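Local coordinates for TAF6 (Antonospora locustae, PDB 4ATG), which is a TFIID subunit with a C-terminal HEAT-repeat domain that is involved in forming the TAF6-TAF9 complex and probably serves as a protein-binding scaffold, at residues 10-15 with 36-41; 153-158 with 186-191; 51-56 with 92-97; 17-22 with 26-31; 83-88 with 115-120. All coordinates share one frame; numbering follows the deposited sequence.

Contact 1: residues 10-15 with 36-41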
# COMPACT_ATOMS: atom_id res chain seq x y z
N GLN A 10 -16.77 20.41 0.32
CA GLN A 10 -17.25 19.34 1.21
C GLN A 10 -18.27 18.44 0.47
O GLN A 10 -18.24 17.22 0.60
CB GLN A 10 -17.88 19.88 2.50
CG GLN A 10 -17.84 18.80 3.59
CD GLN A 10 -18.57 19.13 4.87
OE1 GLN A 10 -19.04 20.25 5.10
NE2 GLN A 10 -18.64 18.14 5.76
N LEU A 11 -19.13 19.05 -0.36
CA LEU A 11 -20.11 18.26 -1.10
C LEU A 11 -19.44 17.31 -2.12
O LEU A 11 -19.84 16.16 -2.22
CB LEU A 11 -21.17 19.15 -1.73
CG LEU A 11 -22.15 19.81 -0.72
CD1 LEU A 11 -22.96 20.87 -1.39
CD2 LEU A 11 -23.10 18.77 -0.08
N TYR A 12 -18.39 17.77 -2.81
CA TYR A 12 -17.65 16.94 -3.77
C TYR A 12 -16.93 15.81 -3.03
O TYR A 12 -17.01 14.64 -3.44
CB TYR A 12 -16.63 17.78 -4.56
CG TYR A 12 -15.99 17.02 -5.71
CD1 TYR A 12 -16.67 16.82 -6.91
CD2 TYR A 12 -14.71 16.48 -5.58
CE1 TYR A 12 -16.06 16.16 -7.98
CE2 TYR A 12 -14.12 15.77 -6.63
CZ TYR A 12 -14.79 15.64 -7.84
OH TYR A 12 -14.20 14.96 -8.87
N PHE A 13 -16.26 16.17 -1.94
CA PHE A 13 -15.53 15.24 -1.06
C PHE A 13 -16.51 14.15 -0.61
O PHE A 13 -16.22 12.96 -0.79
CB PHE A 13 -14.97 16.01 0.14
CG PHE A 13 -14.33 15.11 1.17
CD1 PHE A 13 -13.07 14.56 0.95
CD2 PHE A 13 -14.96 14.84 2.38
CE1 PHE A 13 -12.48 13.73 1.90
CE2 PHE A 13 -14.36 14.02 3.33
CZ PHE A 13 -13.12 13.48 3.09
N ASP A 14 -17.66 14.54 -0.03
CA ASP A 14 -18.67 13.58 0.43
C ASP A 14 -19.17 12.72 -0.72
O ASP A 14 -19.38 11.52 -0.53
CB ASP A 14 -19.83 14.26 1.15
CG ASP A 14 -19.46 14.91 2.49
OD1 ASP A 14 -18.39 14.53 3.07
OD2 ASP A 14 -20.23 15.75 2.96
N LYS A 15 -19.35 13.32 -1.93
CA LYS A 15 -19.86 12.58 -3.11
C LYS A 15 -18.88 11.46 -3.52
O LYS A 15 -19.30 10.32 -3.69
CB LYS A 15 -20.09 13.52 -4.31
CG LYS A 15 -20.68 12.80 -5.51
CD LYS A 15 -22.10 12.32 -5.16
CE LYS A 15 -22.70 11.43 -6.17
NZ LYS A 15 -24.06 10.97 -5.72
N SER A 36 -8.84 18.57 -11.57
CA SER A 36 -7.98 19.64 -11.04
C SER A 36 -8.68 20.26 -9.84
O SER A 36 -9.88 20.03 -9.63
CB SER A 36 -7.72 20.70 -12.11
OG SER A 36 -8.94 21.35 -12.44
N GLY A 37 -7.95 21.07 -9.07
CA GLY A 37 -8.49 21.78 -7.92
C GLY A 37 -8.75 20.93 -6.69
O GLY A 37 -9.46 21.38 -5.79
N LEU A 38 -8.16 19.72 -6.61
CA LEU A 38 -8.38 18.83 -5.45
C LEU A 38 -7.36 18.96 -4.33
O LEU A 38 -7.53 18.28 -3.31
CB LEU A 38 -8.37 17.34 -5.90
CG LEU A 38 -9.33 16.91 -7.00
CD1 LEU A 38 -9.03 15.45 -7.43
CD2 LEU A 38 -10.75 17.07 -6.56
N GLN A 39 -6.29 19.76 -4.50
CA GLN A 39 -5.24 19.82 -3.48
C GLN A 39 -5.75 19.94 -2.03
O GLN A 39 -5.26 19.23 -1.14
CB GLN A 39 -4.17 20.88 -3.80
CG GLN A 39 -2.90 20.73 -2.91
CD GLN A 39 -2.08 19.49 -3.21
OE1 GLN A 39 -2.25 18.85 -4.25
NE2 GLN A 39 -1.11 19.16 -2.36
N GLN A 40 -6.68 20.86 -1.78
CA GLN A 40 -7.22 21.07 -0.42
C GLN A 40 -7.87 19.79 0.15
O GLN A 40 -7.86 19.58 1.36
CB GLN A 40 -8.25 22.18 -0.41
CG GLN A 40 -7.77 23.53 0.08
CD GLN A 40 -9.00 24.41 0.25
OE1 GLN A 40 -9.59 24.89 -0.71
NE2 GLN A 40 -9.50 24.49 1.47
N LEU A 41 -8.45 18.96 -0.74
CA LEU A 41 -9.12 17.72 -0.35
C LEU A 41 -8.18 16.57 -0.10
O LEU A 41 -8.54 15.63 0.61
CB LEU A 41 -10.13 17.30 -1.45
CG LEU A 41 -11.31 18.25 -1.65
CD1 LEU A 41 -12.32 17.64 -2.61
CD2 LEU A 41 -12.01 18.48 -0.38
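Leu41 N donates to Leu38 O at 2.8 Å, a tight turn that sets these two leucines next to each other against the helical residues Tyr12 and Phe13. From Leu38, the CD2 methyl approaches the tyrosine ring obliquely, 3.6 Å from Tyr12 CE2. Leu41 takes a different approach to the same ring: its CD1 sits at the edge, close to the ring plane, 4.0 Å from Tyr12 CD2. Both leucine side chains cross the tyrosine at about a right angle. The aromatic group is carried out to them because Tyr12 has CG opposite its backbone N (chi1 -171°), continuing a CB that already heads for the loop. In this HEAT-repeat fold, built of stacked helices, helix 7-20 thereby packs on the connection that leads from helix 25-34 into helix 42-55. The second branch of Leu41 works on the neighbouring aromatic residue, CD2 lying 3.9 Å from Phe13 CB, so the leucine fork bridges the two consecutive positions of the helix. No hydrogen bond joins the two segments. Beyond them, the Phe13 ring meets that of Phe45 with the planes at about 45°, Leu38 packs on Leu32, and Leu41 on Leu5.

Contact 2: residues 153-158 with 186-191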
# COMPACT_ATOMS: atom_id res chain seq x y z
N ALA A 153 4.76 -9.44 3.04
CA ALA A 153 6.02 -8.73 3.30
C ALA A 153 7.13 -9.19 2.34
O ALA A 153 7.77 -8.35 1.72
CB ALA A 153 6.45 -8.93 4.74
N LEU A 154 7.31 -10.52 2.18
CA LEU A 154 8.31 -11.06 1.25
C LEU A 154 7.99 -10.72 -0.21
O LEU A 154 8.90 -10.34 -0.95
CB LEU A 154 8.46 -12.58 1.41
CG LEU A 154 9.56 -13.22 0.53
CD1 LEU A 154 10.95 -12.57 0.76
CD2 LEU A 154 9.63 -14.72 0.73
N TYR A 155 6.71 -10.84 -0.62
CA TYR A 155 6.31 -10.50 -1.99
C TYR A 155 6.70 -9.07 -2.30
O TYR A 155 7.29 -8.82 -3.34
CB TYR A 155 4.80 -10.68 -2.20
CG TYR A 155 4.40 -10.37 -3.63
CD1 TYR A 155 4.58 -11.31 -4.64
CD2 TYR A 155 3.92 -9.11 -3.98
CE1 TYR A 155 4.29 -11.01 -5.97
CE2 TYR A 155 3.62 -8.80 -5.31
CZ TYR A 155 3.80 -9.76 -6.30
OH TYR A 155 3.50 -9.49 -7.61
N CYS A 156 6.39 -8.13 -1.38
CA CYS A 156 6.73 -6.72 -1.59
C CYS A 156 8.24 -6.52 -1.72
O CYS A 156 8.66 -5.90 -2.69
CB CYS A 156 6.14 -5.84 -0.49
SG CYS A 156 6.24 -4.07 -0.86
N LEU A 157 9.05 -7.11 -0.80
CA LEU A 157 10.50 -7.04 -0.89
C LEU A 157 11.00 -7.56 -2.24
O LEU A 157 11.87 -6.93 -2.86
CB LEU A 157 11.15 -7.89 0.22
CG LEU A 157 11.15 -7.26 1.63
CD1 LEU A 157 11.59 -8.28 2.67
CD2 LEU A 157 12.08 -6.04 1.70
N SER A 158 10.43 -8.69 -2.69
CA SER A 158 10.85 -9.38 -3.91
C SER A 158 10.72 -8.54 -5.19
O SER A 158 11.45 -8.78 -6.16
CB SER A 158 10.09 -10.69 -4.06
OG SER A 158 8.83 -10.54 -4.68
N THR A 186 8.16 -20.08 2.05
CA THR A 186 9.33 -20.78 1.48
C THR A 186 9.15 -21.05 -0.00
O THR A 186 10.13 -20.99 -0.74
CB THR A 186 9.71 -22.03 2.27
OG1 THR A 186 8.70 -23.02 2.10
CG2 THR A 186 9.94 -21.75 3.74
N ASN A 187 7.90 -21.32 -0.45
CA ASN A 187 7.61 -21.53 -1.89
C ASN A 187 7.92 -20.26 -2.67
O ASN A 187 8.54 -20.32 -3.73
CB ASN A 187 6.16 -21.96 -2.13
CG ASN A 187 5.89 -23.43 -1.89
OD1 ASN A 187 6.81 -24.26 -1.83
ND2 ASN A 187 4.62 -23.78 -1.77
N LEU A 188 7.52 -19.10 -2.14
CA LEU A 188 7.79 -17.81 -2.77
C LEU A 188 9.30 -17.54 -2.77
O LEU A 188 9.87 -17.16 -3.78
CB LEU A 188 7.06 -16.66 -2.01
CG LEU A 188 7.36 -15.22 -2.48
CD1 LEU A 188 7.00 -15.01 -3.97
CD2 LEU A 188 6.63 -14.20 -1.60
N LEU A 189 9.94 -17.76 -1.62
CA LEU A 189 11.36 -17.57 -1.40
C LEU A 189 12.17 -18.37 -2.43
O LEU A 189 13.04 -17.78 -3.08
CB LEU A 189 11.70 -17.96 0.04
CG LEU A 189 13.12 -17.69 0.58
CD1 LEU A 189 13.50 -16.23 0.38
CD2 LEU A 189 13.19 -18.01 2.08
N ASP A 190 11.85 -19.67 -2.62
CA ASP A 190 12.53 -20.53 -3.59
C ASP A 190 12.39 -19.99 -5.03
O ASP A 190 13.38 -19.99 -5.77
CB ASP A 190 12.03 -21.98 -3.49
CG ASP A 190 12.54 -22.78 -2.30
OD1 ASP A 190 13.54 -22.36 -1.67
OD2 ASP A 190 11.96 -23.86 -2.02
N ASN A 191 11.20 -19.46 -5.39
CA ASN A 191 10.96 -18.86 -6.72
C ASN A 191 11.77 -17.57 -6.91
O ASN A 191 12.36 -17.37 -7.97
CB ASN A 191 9.45 -18.60 -6.93
CG ASN A 191 8.61 -19.85 -7.01
OD1 ASN A 191 9.10 -20.94 -7.29
ND2 ASN A 191 7.32 -19.73 -6.77
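Apolar packing between Leu154, Tyr155 and the pair Leu188 and Leu189 makes up everything that crosses here. The helical segments 153-158 and 186-191 run almost in the same direction, 13° apart, with axes 10.3 Å apart at their closest, a spacing that leucines can bridge. Leu188 makes most of the contacts: its CD2 methyl lies 3.8 Å from Leu154 CG and 3.5 Å from Tyr155 N, so it rests on backbone as well as on side chain. Leu154 answers in the reverse sense, the two leucines sliding past each other, and its CD2 ends 3.9 Å from Leu189 CB. With CG placed trans to the backbone N (chi1 174°), Leu188 stretches across the gap. Its other methyl, CD1, comes to the edge of the Tyr155 ring, near the ring plane.

The hydrogen bond of Ser158 stays within its own helix. Ser158 OG folds back and donates to Tyr155 O at 2.7 Å, tilted 21° from the carbonyl plane.

Among the neighbours, Ile169 of helix 162-179 touches both Leu154 and Leu189, and Trp140 also packs on Leu154. With no hydrogen bond or salt bridge between the segments, the mutual position of helices 147-160 and 183-194 depends here on how the leucine branches fit together.

Contact 3: residues 51-56 with 92-97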
# COMPACT_ATOMS: atom_id res chain seq x y z
N GLU A 51 -8.69 5.33 7.21
CA GLU A 51 -9.66 4.87 8.22
C GLU A 51 -10.58 3.79 7.65
O GLU A 51 -10.89 2.82 8.33
CB GLU A 51 -10.49 6.05 8.76
CG GLU A 51 -9.74 6.92 9.76
CD GLU A 51 -10.40 8.23 10.16
OE1 GLU A 51 -11.40 8.63 9.52
OE2 GLU A 51 -9.87 8.88 11.09
N LEU A 52 -10.99 3.94 6.40
CA LEU A 52 -11.86 2.97 5.75
C LEU A 52 -11.14 1.63 5.59
O LEU A 52 -11.74 0.59 5.85
CB LEU A 52 -12.36 3.53 4.39
CG LEU A 52 -13.36 2.66 3.60
CD1 LEU A 52 -14.64 2.36 4.41
CD2 LEU A 52 -13.70 3.34 2.27
N ILE A 53 -9.83 1.63 5.21
CA ILE A 53 -9.06 0.39 5.09
C ILE A 53 -9.06 -0.37 6.42
O ILE A 53 -9.28 -1.58 6.43
CB ILE A 53 -7.62 0.69 4.59
CG1 ILE A 53 -7.62 0.88 3.04
CG2 ILE A 53 -6.60 -0.39 5.02
CD1 ILE A 53 -6.42 1.73 2.55
N LEU A 54 -8.85 0.34 7.55
CA LEU A 54 -8.84 -0.30 8.89
C LEU A 54 -10.17 -0.96 9.24
O LEU A 54 -10.20 -1.92 10.00
CB LEU A 54 -8.43 0.71 9.99
CG LEU A 54 -7.03 1.36 9.85
CD1 LEU A 54 -6.75 2.30 11.01
CD2 LEU A 54 -5.91 0.31 9.73
N LYS A 55 -11.25 -0.46 8.65
CA LYS A 55 -12.61 -0.96 8.89
C LYS A 55 -13.03 -2.01 7.86
O LYS A 55 -14.07 -2.65 8.05
CB LYS A 55 -13.61 0.22 8.81
CG LYS A 55 -13.65 1.06 10.07
CD LYS A 55 -14.37 2.37 9.83
CE LYS A 55 -14.41 3.24 11.06
NZ LYS A 55 -14.82 4.63 10.74
N SER A 56 -12.23 -2.19 6.78
CA SER A 56 -12.59 -3.04 5.64
C SER A 56 -11.70 -4.24 5.35
O SER A 56 -11.68 -4.73 4.21
CB SER A 56 -12.69 -2.18 4.38
OG SER A 56 -13.45 -1.01 4.62
N LEU A 92 -0.80 1.75 2.81
CA LEU A 92 -0.55 0.71 1.82
C LEU A 92 0.16 -0.47 2.46
O LEU A 92 -0.20 -1.61 2.17
CB LEU A 92 0.32 1.24 0.70
CG LEU A 92 -0.35 2.17 -0.32
CD1 LEU A 92 0.76 2.82 -1.20
CD2 LEU A 92 -1.37 1.39 -1.16
N LEU A 93 1.13 -0.23 3.34
CA LEU A 93 1.83 -1.33 4.01
C LEU A 93 0.91 -2.16 4.91
O LEU A 93 1.11 -3.37 5.00
CB LEU A 93 3.06 -0.84 4.78
CG LEU A 93 4.22 -0.36 3.90
CD1 LEU A 93 5.24 0.35 4.74
CD2 LEU A 93 4.90 -1.53 3.16
N THR A 94 -0.13 -1.52 5.51
CA THR A 94 -1.14 -2.25 6.31
C THR A 94 -1.86 -3.27 5.39
O THR A 94 -2.16 -4.38 5.82
CB THR A 94 -2.11 -1.26 6.93
OG1 THR A 94 -1.39 -0.45 7.87
CG2 THR A 94 -3.28 -1.94 7.63
N CYS A 95 -2.12 -2.89 4.13
CA CYS A 95 -2.77 -3.82 3.17
C CYS A 95 -1.85 -4.94 2.75
O CYS A 95 -2.33 -6.01 2.38
CB CYS A 95 -3.31 -3.06 1.96
SG CYS A 95 -4.63 -1.91 2.36
N VAL A 96 -0.53 -4.70 2.79
CA VAL A 96 0.46 -5.74 2.41
C VAL A 96 0.60 -6.77 3.55
O VAL A 96 0.54 -7.98 3.31
CB VAL A 96 1.86 -5.12 2.08
CG1 VAL A 96 2.91 -6.20 1.80
CG2 VAL A 96 1.79 -4.13 0.91
N ILE A 97 0.81 -6.26 4.77
CA ILE A 97 1.12 -7.06 5.95
C ILE A 97 -0.01 -7.34 6.96
O ILE A 97 0.17 -8.16 7.85
CB ILE A 97 2.40 -6.49 6.64
CG1 ILE A 97 2.14 -5.11 7.28
CG2 ILE A 97 3.61 -6.44 5.70
CD1 ILE A 97 2.21 -5.07 8.68
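Ile53 points its CB at the helix of Thr94 and Cys95, and from there its branches divide round a single sulfur. The CG2 methyl, trans to the backbone N while CG1 lies beside it (chi1 -81°), makes the closest approach, 3.6 Å from Cys95 SG. Along the other branch, CG1 lies 4.1 Å from Cys95 SG, and the terminal CD1 is again 4.1 Å from Cys95 SG. The thiol is thus cupped by three carbons of one isoleucine. Next to this pair, Leu54 CD2 reaches the methyl Thr94 CG2 at 4.0 Å, the two side chains crossing nearly at right angles. Thr94 turns its polar end elsewhere: OG1 is hydrogen-bonded to Pro90 O in its own helix. A bound buffer molecule, probably from the crystallisation liquor, lies about 3 Å from the threonine side chain. Cys66 and Tyr70 of helix 60-75 also touch Ile53, and Ser110 of helix 104-121 touches Cys95. The axes of segments 51-55 and 92-97 come within 10.5 Å and run 16° apart; they lie on helices 42-55 and 85-97, between which helix 60-75 comes in sequence, and such side-by-side packing of alternate helices in one layer is characteristic of a HEAT-repeat solenoid.

Contact 4: residues 17-22 with 26-31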
# COMPACT_ATOMS: atom_id res chain seq x y z
N LEU A 17 -16.54 9.97 -1.72
CA LEU A 17 -16.51 8.93 -0.68
C LEU A 17 -17.73 8.02 -0.75
O LEU A 17 -17.59 6.79 -0.65
CB LEU A 17 -16.35 9.56 0.71
CG LEU A 17 -15.03 10.36 0.94
CD1 LEU A 17 -14.90 10.70 2.37
CD2 LEU A 17 -13.78 9.67 0.39
N SER A 18 -18.90 8.59 -1.05
CA SER A 18 -20.15 7.84 -1.17
C SER A 18 -20.13 6.87 -2.36
O SER A 18 -20.94 5.94 -2.40
CB SER A 18 -21.34 8.78 -1.32
OG SER A 18 -21.43 9.25 -2.66
N MET A 19 -19.26 7.13 -3.36
CA MET A 19 -19.12 6.31 -4.57
C MET A 19 -18.21 5.08 -4.37
O MET A 19 -18.27 4.16 -5.16
CB MET A 19 -18.62 7.17 -5.75
CG MET A 19 -19.68 8.23 -6.21
SD MET A 19 -18.94 9.63 -7.11
CE MET A 19 -18.74 8.89 -8.71
N ILE A 20 -17.36 5.06 -3.32
CA ILE A 20 -16.44 3.94 -3.08
C ILE A 20 -17.18 2.61 -3.01
O ILE A 20 -16.81 1.66 -3.70
CB ILE A 20 -15.54 4.19 -1.83
CG1 ILE A 20 -14.65 5.43 -2.03
CG2 ILE A 20 -14.71 2.91 -1.43
CD1 ILE A 20 -13.86 5.89 -0.75
N LYS A 21 -18.27 2.56 -2.21
CA LYS A 21 -19.07 1.35 -2.05
C LYS A 21 -20.31 1.45 -2.92
O LYS A 21 -21.42 1.55 -2.41
CB LYS A 21 -19.46 1.13 -0.57
CG LYS A 21 -18.28 0.83 0.35
CD LYS A 21 -18.78 0.41 1.72
CE LYS A 21 -17.73 0.58 2.78
NZ LYS A 21 -18.19 0.04 4.10
N SER A 22 -20.12 1.46 -4.25
CA SER A 22 -21.25 1.59 -5.18
C SER A 22 -20.78 1.13 -6.55
O SER A 22 -19.59 0.94 -6.76
CB SER A 22 -21.68 3.06 -5.27
OG SER A 22 -20.74 3.81 -6.03
N ASP A 26 -15.52 3.04 -10.07
CA ASP A 26 -14.55 3.27 -11.15
C ASP A 26 -14.52 4.76 -11.60
O ASP A 26 -13.46 5.27 -11.99
CB ASP A 26 -14.81 2.31 -12.31
CG ASP A 26 -14.43 0.87 -11.99
OD1 ASP A 26 -13.42 0.66 -11.27
OD2 ASP A 26 -15.12 -0.04 -12.46
N ILE A 27 -15.67 5.44 -11.54
CA ILE A 27 -15.77 6.88 -11.84
C ILE A 27 -15.00 7.65 -10.78
O ILE A 27 -14.21 8.54 -11.12
CB ILE A 27 -17.26 7.34 -11.93
CG1 ILE A 27 -17.99 6.57 -13.04
CG2 ILE A 27 -17.33 8.86 -12.20
CD1 ILE A 27 -19.54 6.68 -12.99
N ALA A 28 -15.18 7.29 -9.48
CA ALA A 28 -14.45 7.95 -8.38
C ALA A 28 -12.92 7.80 -8.56
O ALA A 28 -12.18 8.76 -8.37
CB ALA A 28 -14.88 7.36 -7.04
N ILE A 29 -12.46 6.60 -8.95
CA ILE A 29 -11.02 6.33 -9.18
C ILE A 29 -10.55 7.24 -10.32
O ILE A 29 -9.50 7.89 -10.20
CB ILE A 29 -10.79 4.82 -9.48
CG1 ILE A 29 -11.06 3.97 -8.21
CG2 ILE A 29 -9.38 4.55 -10.02
CD1 ILE A 29 -11.23 2.44 -8.48
N GLU A 30 -11.33 7.32 -11.42
CA GLU A 30 -10.96 8.21 -12.54
C GLU A 30 -10.92 9.67 -12.08
O GLU A 30 -9.99 10.40 -12.44
CB GLU A 30 -11.93 8.06 -13.73
CG GLU A 30 -11.58 8.95 -14.93
CD GLU A 30 -10.38 8.58 -15.79
OE1 GLU A 30 -9.60 7.68 -15.40
OE2 GLU A 30 -10.22 9.21 -16.87
N CYS A 31 -11.97 10.14 -11.33
CA CYS A 31 -12.02 11.53 -10.85
C CYS A 31 -10.77 11.91 -10.08
O CYS A 31 -10.29 13.02 -10.25
CB CYS A 31 -13.26 11.79 -10.01
SG CYS A 31 -14.81 11.79 -10.95
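Met19 and Ala28 bring the two backbones together, their CA atoms 6.2 Å apart near the turn between helix 7-20 and helix 25-34, which heads back the other way. The pair forms an antiparallel helical hairpin with a short connection, within the HEAT-repeat domain. Near the bend, the methionine does the bridging at both ends of its side chain. At the root, Met19 CB lies 4.0 Å from Ala28 CB, and the small alanine probably helps the backbones draw this close. At the tip, Met19 CE rests against the beta-branch of the isoleucine, 3.8 Å from Ile27 CG2 and 3.9 Å from Ile27 CB. A bend at the thioether (chi3 80°) turns that methyl back onto Ile27, and the two side chains cross at an oblique angle. Ile20, one residue on from the methionine, faces the following helices instead, packing on Leu52, Thr65 and Leu69, while Ile29 in the returning helix also touches Leu69. Polar bonding finishes the bend: the hydroxyl of Ser22 is hydrogen-bonded to the backbone N of Met24, and Ser22 OG donates to Met19 O at 2.6 Å, arriving at 111° to the C=O bond and tilted 32° from the carbonyl plane.

Contact 5: residues 83-88 with 115-120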
# COMPACT_ATOMS: atom_id res chain seq x y z
N PRO A 83 4.06 15.78 -0.03
CA PRO A 83 3.88 15.95 1.44
C PRO A 83 3.04 14.89 2.13
O PRO A 83 3.00 14.86 3.36
CB PRO A 83 3.16 17.31 1.55
CG PRO A 83 3.32 17.98 0.24
CD PRO A 83 3.36 16.86 -0.76
N TYR A 84 2.39 14.02 1.36
CA TYR A 84 1.47 13.01 1.89
C TYR A 84 1.95 11.59 1.74
O TYR A 84 1.29 10.69 2.24
CB TYR A 84 0.08 13.20 1.25
CG TYR A 84 -0.44 14.60 1.44
CD1 TYR A 84 -0.88 15.04 2.68
CD2 TYR A 84 -0.41 15.52 0.39
CE1 TYR A 84 -1.31 16.36 2.88
CE2 TYR A 84 -0.85 16.84 0.58
CZ TYR A 84 -1.27 17.26 1.82
OH TYR A 84 -1.64 18.56 2.03
N LEU A 85 3.12 11.38 1.10
CA LEU A 85 3.64 10.01 0.94
C LEU A 85 3.88 9.34 2.29
O LEU A 85 3.74 8.13 2.40
CB LEU A 85 4.94 10.02 0.12
CG LEU A 85 4.78 10.50 -1.33
CD1 LEU A 85 6.11 10.66 -1.97
CD2 LEU A 85 3.91 9.51 -2.17
N HIS A 86 4.23 10.13 3.31
CA HIS A 86 4.46 9.62 4.67
C HIS A 86 3.20 9.05 5.32
O HIS A 86 3.30 8.22 6.23
CB HIS A 86 5.14 10.67 5.55
CG HIS A 86 4.20 11.69 6.13
ND1 HIS A 86 3.63 12.68 5.33
CD2 HIS A 86 3.77 11.84 7.40
CE1 HIS A 86 2.88 13.41 6.15
NE2 HIS A 86 2.92 12.94 7.40
N GLN A 87 2.02 9.50 4.88
CA GLN A 87 0.71 8.99 5.33
C GLN A 87 0.19 7.84 4.44
O GLN A 87 -0.42 6.88 4.92
CB GLN A 87 -0.33 10.11 5.33
CG GLN A 87 -0.03 11.25 6.30
CD GLN A 87 -0.95 12.43 6.10
OE1 GLN A 87 -1.78 12.47 5.18
NE2 GLN A 87 -0.80 13.44 6.93
N ILE A 88 0.42 7.93 3.13
CA ILE A 88 -0.02 6.88 2.19
C ILE A 88 0.74 5.57 2.40
O ILE A 88 0.13 4.48 2.42
CB ILE A 88 0.13 7.37 0.72
CG1 ILE A 88 -0.87 8.53 0.43
CG2 ILE A 88 -0.10 6.20 -0.31
CD1 ILE A 88 -0.61 9.26 -0.94
N LYS A 115 5.81 -0.37 -4.42
CA LYS A 115 6.96 -0.42 -5.35
C LYS A 115 7.02 0.85 -6.21
O LYS A 115 8.09 1.41 -6.40
CB LYS A 115 6.91 -1.66 -6.24
CG LYS A 115 7.95 -1.60 -7.39
CD LYS A 115 7.93 -2.83 -8.28
CE LYS A 115 8.90 -2.68 -9.45
NZ LYS A 115 10.25 -2.24 -9.00
N TYR A 116 5.89 1.29 -6.71
CA TYR A 116 5.84 2.51 -7.53
C TYR A 116 6.38 3.70 -6.73
O TYR A 116 7.15 4.51 -7.27
CB TYR A 116 4.40 2.80 -7.96
CG TYR A 116 4.31 4.00 -8.88
CD1 TYR A 116 4.48 3.87 -10.25
CD2 TYR A 116 4.14 5.29 -8.36
CE1 TYR A 116 4.44 4.97 -11.09
CE2 TYR A 116 4.08 6.40 -9.20
CZ TYR A 116 4.24 6.24 -10.56
OH TYR A 116 4.17 7.30 -11.42
N ILE A 117 5.98 3.81 -5.47
CA ILE A 117 6.44 4.92 -4.60
C ILE A 117 7.93 4.78 -4.36
O ILE A 117 8.67 5.75 -4.50
CB ILE A 117 5.64 4.93 -3.28
CG1 ILE A 117 4.16 5.29 -3.56
CG2 ILE A 117 6.27 5.91 -2.24
CD1 ILE A 117 3.20 5.08 -2.31
N TYR A 118 8.37 3.56 -4.04
CA TYR A 118 9.78 3.25 -3.81
C TYR A 118 10.60 3.66 -5.04
O TYR A 118 11.58 4.40 -4.91
CB TYR A 118 9.95 1.75 -3.50
CG TYR A 118 11.35 1.34 -3.13
CD1 TYR A 118 11.76 1.32 -1.80
CD2 TYR A 118 12.22 0.83 -4.09
CE1 TYR A 118 13.03 0.86 -1.44
CE2 TYR A 118 13.51 0.40 -3.74
CZ TYR A 118 13.90 0.41 -2.42
OH TYR A 118 15.15 -0.03 -2.07
N ASP A 119 10.20 3.19 -6.21
CA ASP A 119 10.93 3.50 -7.45
C ASP A 119 10.92 4.98 -7.81
O ASP A 119 11.92 5.49 -8.31
CB ASP A 119 10.35 2.70 -8.62
CG ASP A 119 10.68 1.20 -8.59
OD1 ASP A 119 11.62 0.82 -7.89
OD2 ASP A 119 10.07 0.45 -9.37
N THR A 120 9.80 5.65 -7.58
CA THR A 120 9.65 7.06 -7.98
C THR A 120 10.33 8.04 -7.02
O THR A 120 10.85 9.07 -7.47
CB THR A 120 8.15 7.38 -8.16
OG1 THR A 120 7.60 6.45 -9.10
CG2 THR A 120 7.88 8.82 -8.65
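Leu85 and Ile117 mark the closest passage of the two backbones, with their CA atoms 8.0 Å apart; the first segment leads into helix 85-97, the second lies within helix 104-121, which runs roughly the other way. At the start of the first helix, Tyr84 O accepts from both Gln87 N and Ile88 N. Ile117 serves two partners with its two branches. Its long arm, with CG1 trans to the carbonyl carbon (chi1 -67°), ends in CD1, 4.0 Å from Ile88 CG2, and the two isoleucine side chains are set aslant to each other. The short branch, CG2, faces Leu85 CD2 at a looser 4.3 Å.

Several polar groups of the second helix pair within it. Tyr116 O is gripped twice, by Thr120 N at 2.9 Å and by Thr120 OG1 at 2.7 Å, the two donors coming from opposite faces of the carbonyl plane. That hydroxyl also lies over one face of the Tyr116 ring, toward the rim. Lys115 NZ forms a salt bridge with Asp119 OD2 at 2.7 Å, on the syn side and 17° out of the carboxylate plane, and is hydrogen-bonded to Ile159 O as well.

Helix 60-75 flanks the joint, its Ile74 touching both Ile88 and Ile117; Leu92, further along helix 85-97, and Leu128 of helix 128-140 also touch Ile117.

Overall arrangement
The five contacts follow an all-helical chain from one end of its solenoid to the other. Contact 4 is nested in the loop closed by contact 1; both use helix 7-20, and they touch through Tyr12 and Cys31. Contact 3 comes next and meets contact 4 where Leu52 packs on Ile20. Contacts 3 and 5 share helix 85-97, interlock along the chain and touch at Leu92 and Ile117, with centres about 15 Å apart; contact 5 also touches contact 1, Tyr84 against Gln39. Contact 2 lies last, joined to contact 3 through Ala153 and Ile97. Contacts 1 and 2 have centres about 39 Å apart, on opposite sides of the chain's centre, so these contacts sample the length of the HEAT-repeat domain, each joining helices close by.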